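Local coordinates for putative uncharacterized protein (Mycobacterium avium, PDB 2Z6V) that is of unknown function but probably acts as a sulfotransferase, moving a sulfo group to an acceptor, at residues A[33-47]-A[78-92]. Numbering follows the deposited sequence.
Sequences VFKLAAQRTGLSEID and DDATNALGRRLQVHA
L88, a knob from helix 78-92, enters the hole formed by F34, A37, A38 and T41. Its CB lies 4.2 Å from T41 OG1. CG, anti to the carbonyl carbon (chi1 -71°), carries the fork toward segment 33-47; CD1 packs against A37 CB and the backbone from A37 to A38, while CD2 meets the F34 ring, 3.9 Å from CE1, I46 CB and the backbone O of E45. In the reverse direction A37 sits among T81, L84, G85 and L88, its CA 4.8 Å from that of G85, and T81 fits among V33, L36, A37 and R40. This is knobs-into-holes packing: the axes of 33-41 and 78-92 cross at -61° and approach to 8.6 Å, setting helix 30-41, near the N-terminus, on the long helix 70-96. At one end R40 stretches over T81 CG2 and grips D78 end-on, NH1 and NH2 both bonding OD1, with guanidinium and carboxylate planes 66° apart; NH1 also makes a weak bond to N82 OD1. Beyond T41, whose OG1 accepts from L43 N in an ST turn, the chain crosses over helix 78-92 from its Q89 and A92 side to its R87 and H91 side. L43 CD1 meets A92 CB at 3.5 Å, and the backbone of I46 and D47 covers one face of the H91 ring. D47 pairs side-on with R87, NE to OD1 (3.2 Å) and NH2 to OD2 (3.1 Å), while R87 NH1 turns to D198.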
ATOM      1  N   VAL A  33      -0.788  -5.312  23.666  1.00 37.60           N
ATOM      2  CA  VAL A  33       0.055  -5.034  22.515  1.00 35.76           C
ATOM      3  C   VAL A  33       0.645  -3.639  22.724  1.00 36.45           C
ATOM      4  O   VAL A  33       1.828  -3.402  22.479  1.00 35.80           O
ATOM      5  CB  VAL A  33      -0.778  -5.065  21.209  1.00 35.67           C
ATOM      6  CG1 VAL A  33       0.055  -4.583  20.029  1.00 35.39           C
ATOM      7  CG2 VAL A  33      -1.272  -6.473  20.953  1.00 33.77           C
ATOM      8  N   PHE A  34      -0.189  -2.721  23.198  1.00 35.65           N
ATOM      9  CA  PHE A  34       0.263  -1.367  23.442  1.00 35.37           C
ATOM     10  C   PHE A  34       1.393  -1.361  24.464  1.00 36.90           C
ATOM     11  O   PHE A  34       2.414  -0.697  24.257  1.00 38.50           O
ATOM     12  CB  PHE A  34      -0.881  -0.494  23.950  1.00 33.18           C
ATOM     13  CG  PHE A  34      -0.494   0.941  24.162  1.00 31.88           C
ATOM     14  CD1 PHE A  34      -0.695   1.882  23.165  1.00 33.47           C
ATOM     15  CD2 PHE A  34       0.091   1.350  25.356  1.00 31.54           C
ATOM     16  CE1 PHE A  34      -0.316   3.219  23.353  1.00 35.04           C
ATOM     17  CE2 PHE A  34       0.474   2.681  25.557  1.00 31.75           C
ATOM     18  CZ  PHE A  34       0.270   3.616  24.556  1.00 33.58           C
ATOM     19  N   LYS A  35       1.218  -2.094  25.564  1.00 36.08           N
ATOM     20  CA  LYS A  35       2.245  -2.136  26.606  1.00 36.22           C
ATOM     21  C   LYS A  35       3.586  -2.610  26.067  1.00 34.98           C
ATOM     22  O   LYS A  35       4.631  -2.048  26.396  1.00 33.34           O
ATOM     23  CB  LYS A  35       1.819  -3.047  27.760  1.00 38.09           C
ATOM     24  CG  LYS A  35       0.625  -2.545  28.546  1.00 43.48           C
ATOM     25  CD  LYS A  35       0.399  -3.408  29.776  1.00 50.63           C
ATOM     26  CE  LYS A  35      -0.938  -3.107  30.449  1.00 53.58           C
ATOM     27  NZ  LYS A  35      -2.093  -3.481  29.573  1.00 56.81           N
ATOM     28  N   LEU A  36       3.549  -3.647  25.236  1.00 33.87           N
ATOM     29  CA  LEU A  36       4.759  -4.203  24.655  1.00 33.51           C
ATOM     30  C   LEU A  36       5.440  -3.165  23.761  1.00 35.05           C
ATOM     31  O   LEU A  36       6.660  -2.979  23.828  1.00 36.13           O
ATOM     32  CB  LEU A  36       4.417  -5.466  23.859  1.00 31.32           C
ATOM     33  CG  LEU A  36       5.577  -6.267  23.258  1.00 32.22           C
ATOM     34  CD1 LEU A  36       6.589  -6.618  24.344  1.00 27.24           C
ATOM     35  CD2 LEU A  36       5.029  -7.525  22.578  1.00 30.00           C
ATOM     36  N   ALA A  37       4.649  -2.485  22.934  1.00 33.67           N
ATOM     37  CA  ALA A  37       5.176  -1.451  22.044  1.00 32.02           C
ATOM     38  C   ALA A  37       5.793  -0.309  22.859  1.00 31.29           C
ATOM     39  O   ALA A  37       6.805   0.268  22.468  1.00 30.81           O
ATOM     40  CB  ALA A  37       4.060  -0.914  21.147  1.00 29.88           C
ATOM     41  N   ALA A  38       5.172   0.013  23.990  1.00 30.88           N
ATOM     42  CA  ALA A  38       5.662   1.074  24.861  1.00 30.74           C
ATOM     43  C   ALA A  38       6.961   0.609  25.502  1.00 31.81           C
ATOM     44  O   ALA A  38       7.878   1.390  25.752  1.00 31.80           O
ATOM     45  CB  ALA A  38       4.632   1.373  25.931  1.00 29.38           C
ATOM     46  N   GLN A  39       7.022  -0.688  25.757  1.00 34.35           N
ATOM     47  CA  GLN A  39       8.178  -1.318  26.365  1.00 36.22           C
ATOM     48  C   GLN A  39       9.352  -1.235  25.401  1.00 35.16           C
ATOM     49  O   GLN A  39      10.409  -0.723  25.758  1.00 36.78           O
ATOM     50  CB  GLN A  39       7.834  -2.771  26.666  1.00 41.01           C
ATOM     51  CG  GLN A  39       8.768  -3.501  27.586  1.00 48.72           C
ATOM     52  CD  GLN A  39       8.219  -4.883  27.934  1.00 56.14           C
ATOM     53  OE1 GLN A  39       7.106  -5.007  28.471  1.00 56.75           O
ATOM     54  NE2 GLN A  39       8.988  -5.928  27.620  1.00 57.82           N
ATOM     55  N   ARG A  40       9.152  -1.718  24.177  1.00 32.85           N
ATOM     56  CA  ARG A  40      10.192  -1.705  23.151  1.00 32.81           C
ATOM     57  C   ARG A  40      10.678  -0.311  22.777  1.00 33.81           C
ATOM     58  O   ARG A  40      11.879  -0.056  22.773  1.00 36.55           O
ATOM     59  CB  ARG A  40       9.705  -2.411  21.879  1.00 32.54           C
ATOM     60  CG  ARG A  40       9.470  -3.904  22.045  1.00 35.72           C
ATOM     61  CD  ARG A  40       8.985  -4.553  20.760  1.00 35.68           C
ATOM     62  NE  ARG A  40       8.776  -5.991  20.917  1.00 36.74           N
ATOM     63  CZ  ARG A  40       8.309  -6.788  19.960  1.00 38.27           C
ATOM     64  NH1 ARG A  40       7.999  -6.294  18.768  1.00 39.29           N
ATOM     65  NH2 ARG A  40       8.144  -8.081  20.194  1.00 39.39           N
ATOM     66  N   THR A  41       9.752   0.592  22.466  1.00 32.73           N
ATOM     67  CA  THR A  41      10.117   1.952  22.064  1.00 30.10           C
ATOM     68  C   THR A  41      10.537   2.875  23.204  1.00 31.11           C
ATOM     69  O   THR A  41      11.231   3.863  22.971  1.00 31.06           O
ATOM     70  CB  THR A  41       8.963   2.646  21.331  1.00 28.50           C
ATOM     71  OG1 THR A  41       7.902   2.899  22.257  1.00 27.62           O
ATOM     72  CG2 THR A  41       8.445   1.779  20.202  1.00 24.69           C
ATOM     73  N   GLY A  42      10.112   2.562  24.429  1.00 31.32           N
ATOM     74  CA  GLY A  42      10.450   3.408  25.562  1.00 29.27           C
ATOM     75  C   GLY A  42       9.571   4.651  25.611  1.00 29.91           C
ATOM     76  O   GLY A  42       9.894   5.626  26.291  1.00 29.24           O
ATOM     77  N   LEU A  43       8.456   4.611  24.885  1.00 30.29           N
ATOM     78  CA  LEU A  43       7.506   5.720  24.822  1.00 33.52           C
ATOM     79  C   LEU A  43       6.124   5.215  25.222  1.00 35.70           C
ATOM     80  O   LEU A  43       5.782   4.069  24.948  1.00 37.33           O
ATOM     81  CB  LEU A  43       7.447   6.281  23.399  1.00 32.31           C
ATOM     82  CG  LEU A  43       8.759   6.815  22.818  1.00 34.08           C
ATOM     83  CD1 LEU A  43       8.603   7.070  21.310  1.00 31.08           C
ATOM     84  CD2 LEU A  43       9.156   8.091  23.565  1.00 33.02           C
ATOM     85  N   SER A  44       5.322   6.064  25.857  1.00 38.85           N
ATOM     86  CA  SER A  44       3.989   5.642  26.286  1.00 41.84           C
ATOM     87  C   SER A  44       2.841   6.573  25.884  1.00 43.18           C
ATOM     88  O   SER A  44       1.673   6.198  25.988  1.00 45.28           O
ATOM     89  CB  SER A  44       3.976   5.421  27.804  1.00 41.07           C
ATOM     90  OG  SER A  44       4.526   6.535  28.494  1.00 42.89           O
ATOM     91  N   GLU A  45       3.154   7.778  25.427  1.00 43.77           N
ATOM     92  CA  GLU A  45       2.104   8.693  25.008  1.00 44.49           C
ATOM     93  C   GLU A  45       1.702   8.430  23.560  1.00 42.30           C
ATOM     94  O   GLU A  45       2.503   7.966  22.761  1.00 42.87           O
ATOM     95  CB  GLU A  45       2.557  10.144  25.154  1.00 48.46           C
ATOM     96  CG  GLU A  45       2.716  10.612  26.588  1.00 54.07           C
ATOM     97  CD  GLU A  45       2.874  12.121  26.678  1.00 60.47           C
ATOM     98  OE1 GLU A  45       3.155  12.623  27.789  1.00 63.56           O
ATOM     99  OE2 GLU A  45       2.714  12.811  25.641  1.00 62.92           O
ATOM    100  N   ILE A  46       0.454   8.724  23.229  1.00 41.13           N
ATOM    101  CA  ILE A  46      -0.039   8.518  21.879  1.00 39.39           C
ATOM    102  C   ILE A  46      -1.014   9.644  21.549  1.00 40.57           C
ATOM    103  O   ILE A  46      -1.572  10.264  22.453  1.00 40.70           O
ATOM    104  CB  ILE A  46      -0.713   7.138  21.750  1.00 37.39           C
ATOM    105  CG1 ILE A  46      -0.805   6.749  20.279  1.00 36.90           C
ATOM    106  CG2 ILE A  46      -2.082   7.153  22.396  1.00 34.66           C
ATOM    107  CD1 ILE A  46      -1.043   5.264  20.070  1.00 40.22           C
ATOM    108  N   ASP A  47      -1.216   9.918  20.264  1.00 41.56           N
ATOM    109  CA  ASP A  47      -2.088  11.017  19.867  1.00 41.92           C
ATOM    110  C   ASP A  47      -3.581  10.813  20.075  1.00 41.70           C
ATOM    111  O   ASP A  47      -4.298  11.770  20.364  1.00 42.47           O
ATOM    112  CB  ASP A  47      -1.817  11.423  18.406  1.00 42.93           C
ATOM    113  CG  ASP A  47      -1.786  10.239  17.456  1.00 43.68           C
ATOM    114  OD1 ASP A  47      -0.798   9.471  17.485  1.00 45.76           O
ATOM    115  OD2 ASP A  47      -2.750  10.080  16.677  1.00 44.74           O
ATOM    116  N   ASP A  78       3.470  -9.756  16.401  1.00 33.85           N
ATOM    117  CA  ASP A  78       4.769  -9.098  16.382  1.00 33.94           C
ATOM    118  C   ASP A  78       4.736  -7.923  15.402  1.00 33.00           C
ATOM    119  O   ASP A  78       5.283  -6.851  15.678  1.00 31.06           O
ATOM    120  CB  ASP A  78       5.873 -10.079  15.975  1.00 33.82           C
ATOM    121  CG  ASP A  78       7.261  -9.487  16.152  1.00 35.85           C
ATOM    122  OD1 ASP A  78       7.577  -9.052  17.283  1.00 36.43           O
ATOM    123  OD2 ASP A  78       8.030  -9.450  15.162  1.00 37.00           O
ATOM    124  N   ASP A  79       4.090  -8.128  14.259  1.00 31.44           N
ATOM    125  CA  ASP A  79       3.984  -7.071  13.265  1.00 31.99           C
ATOM    126  C   ASP A  79       3.106  -5.922  13.781  1.00 31.47           C
ATOM    127  O   ASP A  79       3.408  -4.748  13.559  1.00 28.39           O
ATOM    128  CB  ASP A  79       3.413  -7.624  11.951  1.00 32.76           C
ATOM    129  CG  ASP A  79       4.420  -8.477  11.187  1.00 34.48           C
ATOM    130  OD1 ASP A  79       5.614  -8.111  11.160  1.00 36.44           O
ATOM    131  OD2 ASP A  79       4.021  -9.504  10.597  1.00 35.71           O
ATOM    132  N   ALA A  80       2.027  -6.270  14.478  1.00 30.98           N
ATOM    133  CA  ALA A  80       1.115  -5.269  15.020  1.00 30.25           C
ATOM    134  C   ALA A  80       1.843  -4.417  16.046  1.00 30.55           C
ATOM    135  O   ALA A  80       1.677  -3.195  16.082  1.00 31.10           O
ATOM    136  CB  ALA A  80      -0.084  -5.943  15.659  1.00 28.33           C
ATOM    137  N   THR A  81       2.659  -5.072  16.868  1.00 30.22           N
ATOM    138  CA  THR A  81       3.426  -4.400  17.908  1.00 28.91           C
ATOM    139  C   THR A  81       4.373  -3.408  17.275  1.00 27.60           C
ATOM    140  O   THR A  81       4.406  -2.252  17.662  1.00 26.92           O
ATOM    141  CB  THR A  81       4.241  -5.403  18.741  1.00 30.22           C
ATOM    142  OG1 THR A  81       3.366  -6.417  19.247  1.00 31.96           O
ATOM    143  CG2 THR A  81       4.926  -4.700  19.917  1.00 30.04           C
ATOM    144  N   ASN A  82       5.138  -3.863  16.289  1.00 28.71           N
ATOM    145  CA  ASN A  82       6.080  -2.984  15.598  1.00 29.64           C
ATOM    146  C   ASN A  82       5.376  -1.815  14.917  1.00 29.57           C
ATOM    147  O   ASN A  82       5.872  -0.686  14.942  1.00 29.71           O
ATOM    148  CB  ASN A  82       6.893  -3.767  14.568  1.00 29.30           C
ATOM    149  CG  ASN A  82       7.859  -4.744  15.215  1.00 31.15           C
ATOM    150  OD1 ASN A  82       8.426  -4.458  16.271  1.00 32.31           O
ATOM    151  ND2 ASN A  82       8.063  -5.893  14.577  1.00 31.03           N
ATOM    152  N   ALA A  83       4.218  -2.089  14.316  1.00 28.20           N
ATOM    153  CA  ALA A  83       3.444  -1.059  13.641  1.00 27.66           C
ATOM    154  C   ALA A  83       2.991  -0.009  14.654  1.00 28.02           C
ATOM    155  O   ALA A  83       3.118   1.189  14.409  1.00 27.56           O
ATOM    156  CB  ALA A  83       2.231  -1.678  12.943  1.00 25.91           C
ATOM    157  N   LEU A  84       2.469  -0.466  15.789  1.00 27.28           N
ATOM    158  CA  LEU A  84       2.010   0.440  16.833  1.00 26.01           C
ATOM    159  C   LEU A  84       3.185   1.199  17.439  1.00 25.19           C
ATOM    160  O   LEU A  84       3.038   2.352  17.856  1.00 25.20           O
ATOM    161  CB  LEU A  84       1.264  -0.338  17.927  1.00 26.75           C
ATOM    162  CG  LEU A  84       0.642   0.509  19.042  1.00 26.06           C
ATOM    163  CD1 LEU A  84      -0.318   1.523  18.435  1.00 25.27           C
ATOM    164  CD2 LEU A  84      -0.080  -0.394  20.035  1.00 26.08           C
ATOM    165  N   GLY A  85       4.350   0.558  17.480  1.00 24.52           N
ATOM    166  CA  GLY A  85       5.531   1.208  18.021  1.00 25.78           C
ATOM    167  C   GLY A  85       5.910   2.416  17.178  1.00 29.26           C
ATOM    168  O   GLY A  85       6.355   3.439  17.710  1.00 29.44           O
ATOM    169  N   ARG A  86       5.740   2.298  15.858  1.00 29.17           N
ATOM    170  CA  ARG A  86       6.043   3.397  14.944  1.00 30.35           C
ATOM    171  C   ARG A  86       5.125   4.565  15.260  1.00 31.03           C
ATOM    172  O   ARG A  86       5.548   5.726  15.288  1.00 30.87           O
ATOM    173  CB  ARG A  86       5.827   2.962  13.498  1.00 28.73           C
ATOM    174  CG  ARG A  86       6.948   2.125  12.958  1.00 28.05           C
ATOM    175  CD  ARG A  86       6.452   1.141  11.936  1.00 25.23           C
ATOM    176  NE  ARG A  86       7.382   0.030  11.879  1.00 26.73           N
ATOM    177  CZ  ARG A  86       7.064  -1.193  11.490  1.00 27.33           C
ATOM    178  NH1 ARG A  86       5.821  -1.473  11.113  1.00 26.47           N
ATOM    179  NH2 ARG A  86       7.992  -2.140  11.500  1.00 27.79           N
ATOM    180  N   ARG A  87       3.859   4.236  15.490  1.00 31.29           N
ATOM    181  CA  ARG A  87       2.842   5.222  15.823  1.00 31.74           C
ATOM    182  C   ARG A  87       3.314   5.979  17.063  1.00 30.12           C
ATOM    183  O   ARG A  87       3.219   7.195  17.123  1.00 30.53           O
ATOM    184  CB  ARG A  87       1.517   4.501  16.089  1.00 33.53           C
ATOM    185  CG  ARG A  87       0.345   5.389  16.459  1.00 33.66           C
ATOM    186  CD  ARG A  87      -0.075   6.266  15.321  1.00 32.37           C
ATOM    187  NE  ARG A  87      -1.313   6.969  15.641  1.00 34.39           N
ATOM    188  CZ  ARG A  87      -2.532   6.460  15.491  1.00 35.98           C
ATOM    189  NH1 ARG A  87      -2.695   5.225  15.020  1.00 34.46           N
ATOM    190  NH2 ARG A  87      -3.594   7.192  15.803  1.00 36.00           N
ATOM    191  N   LEU A  88       3.841   5.247  18.041  1.00 30.23           N
ATOM    192  CA  LEU A  88       4.343   5.850  19.274  1.00 30.29           C
ATOM    193  C   LEU A  88       5.552   6.732  19.009  1.00 31.36           C
ATOM    194  O   LEU A  88       5.679   7.817  19.581  1.00 31.75           O
ATOM    195  CB  LEU A  88       4.730   4.763  20.283  1.00 28.99           C
ATOM    196  CG  LEU A  88       3.562   3.994  20.903  1.00 29.23           C
ATOM    197  CD1 LEU A  88       4.077   2.854  21.759  1.00 26.74           C
ATOM    198  CD2 LEU A  88       2.721   4.957  21.722  1.00 28.48           C
ATOM    199  N   GLN A  89       6.442   6.259  18.140  1.00 31.76           N
ATOM    200  CA  GLN A  89       7.648   7.004  17.800  1.00 30.33           C
ATOM    201  C   GLN A  89       7.344   8.313  17.072  1.00 28.82           C
ATOM    202  O   GLN A  89       7.970   9.337  17.341  1.00 26.54           O
ATOM    203  CB  GLN A  89       8.580   6.132  16.950  1.00 30.08           C
ATOM    204  CG  GLN A  89       9.141   4.937  17.694  1.00 30.68           C
ATOM    205  CD  GLN A  89      10.225   4.211  16.919  1.00 32.24           C
ATOM    206  OE1 GLN A  89      11.226   4.804  16.523  1.00 31.52           O
ATOM    207  NE2 GLN A  89      10.034   2.915  16.706  1.00 34.04           N
ATOM    208  N   VAL A  90       6.376   8.280  16.160  1.00 28.24           N
ATOM    209  CA  VAL A  90       6.017   9.476  15.408  1.00 29.52           C
ATOM    210  C   VAL A  90       5.340  10.517  16.296  1.00 30.33           C
ATOM    211  O   VAL A  90       5.498  11.721  16.088  1.00 29.75           O
ATOM    212  CB  VAL A  90       5.081   9.135  14.220  1.00 30.55           C
ATOM    213  CG1 VAL A  90       4.608  10.420  13.533  1.00 28.48           C
ATOM    214  CG2 VAL A  90       5.816   8.246  13.223  1.00 29.71           C
ATOM    215  N   HIS A  91       4.589  10.052  17.289  1.00 30.88           N
ATOM    216  CA  HIS A  91       3.903  10.963  18.187  1.00 29.47           C
ATOM    217  C   HIS A  91       4.880  11.681  19.101  1.00 28.37           C
ATOM    218  O   HIS A  91       4.738  12.878  19.357  1.00 28.86           O
ATOM    219  CB  HIS A  91       2.865  10.224  19.027  1.00 31.51           C
ATOM    220  CG  HIS A  91       2.185  11.101  20.029  1.00 33.54           C
ATOM    221  ND1 HIS A  91       2.583  11.173  21.347  1.00 35.05           N
ATOM    222  CD2 HIS A  91       1.202  12.021  19.881  1.00 32.79           C
ATOM    223  CE1 HIS A  91       1.877  12.102  21.966  1.00 35.35           C
ATOM    224  NE2 HIS A  91       1.035  12.632  21.099  1.00 33.92           N
ATOM    225  N   ALA A  92       5.875  10.952  19.595  1.00 26.90           N
ATOM    226  CA  ALA A  92       6.869  11.550  20.485  1.00 27.49           C
ATOM    227  C   ALA A  92       7.651  12.616  19.726  1.00 28.74           C
ATOM    228  O   ALA A  92       7.947  13.690  20.261  1.00 28.34           O
ATOM    229  CB  ALA A  92       7.818  10.480  21.023  1.00 23.19           C
TER
HETATM  230  O   HOH W   1       4.928   8.487  22.326  1.00 24.56           O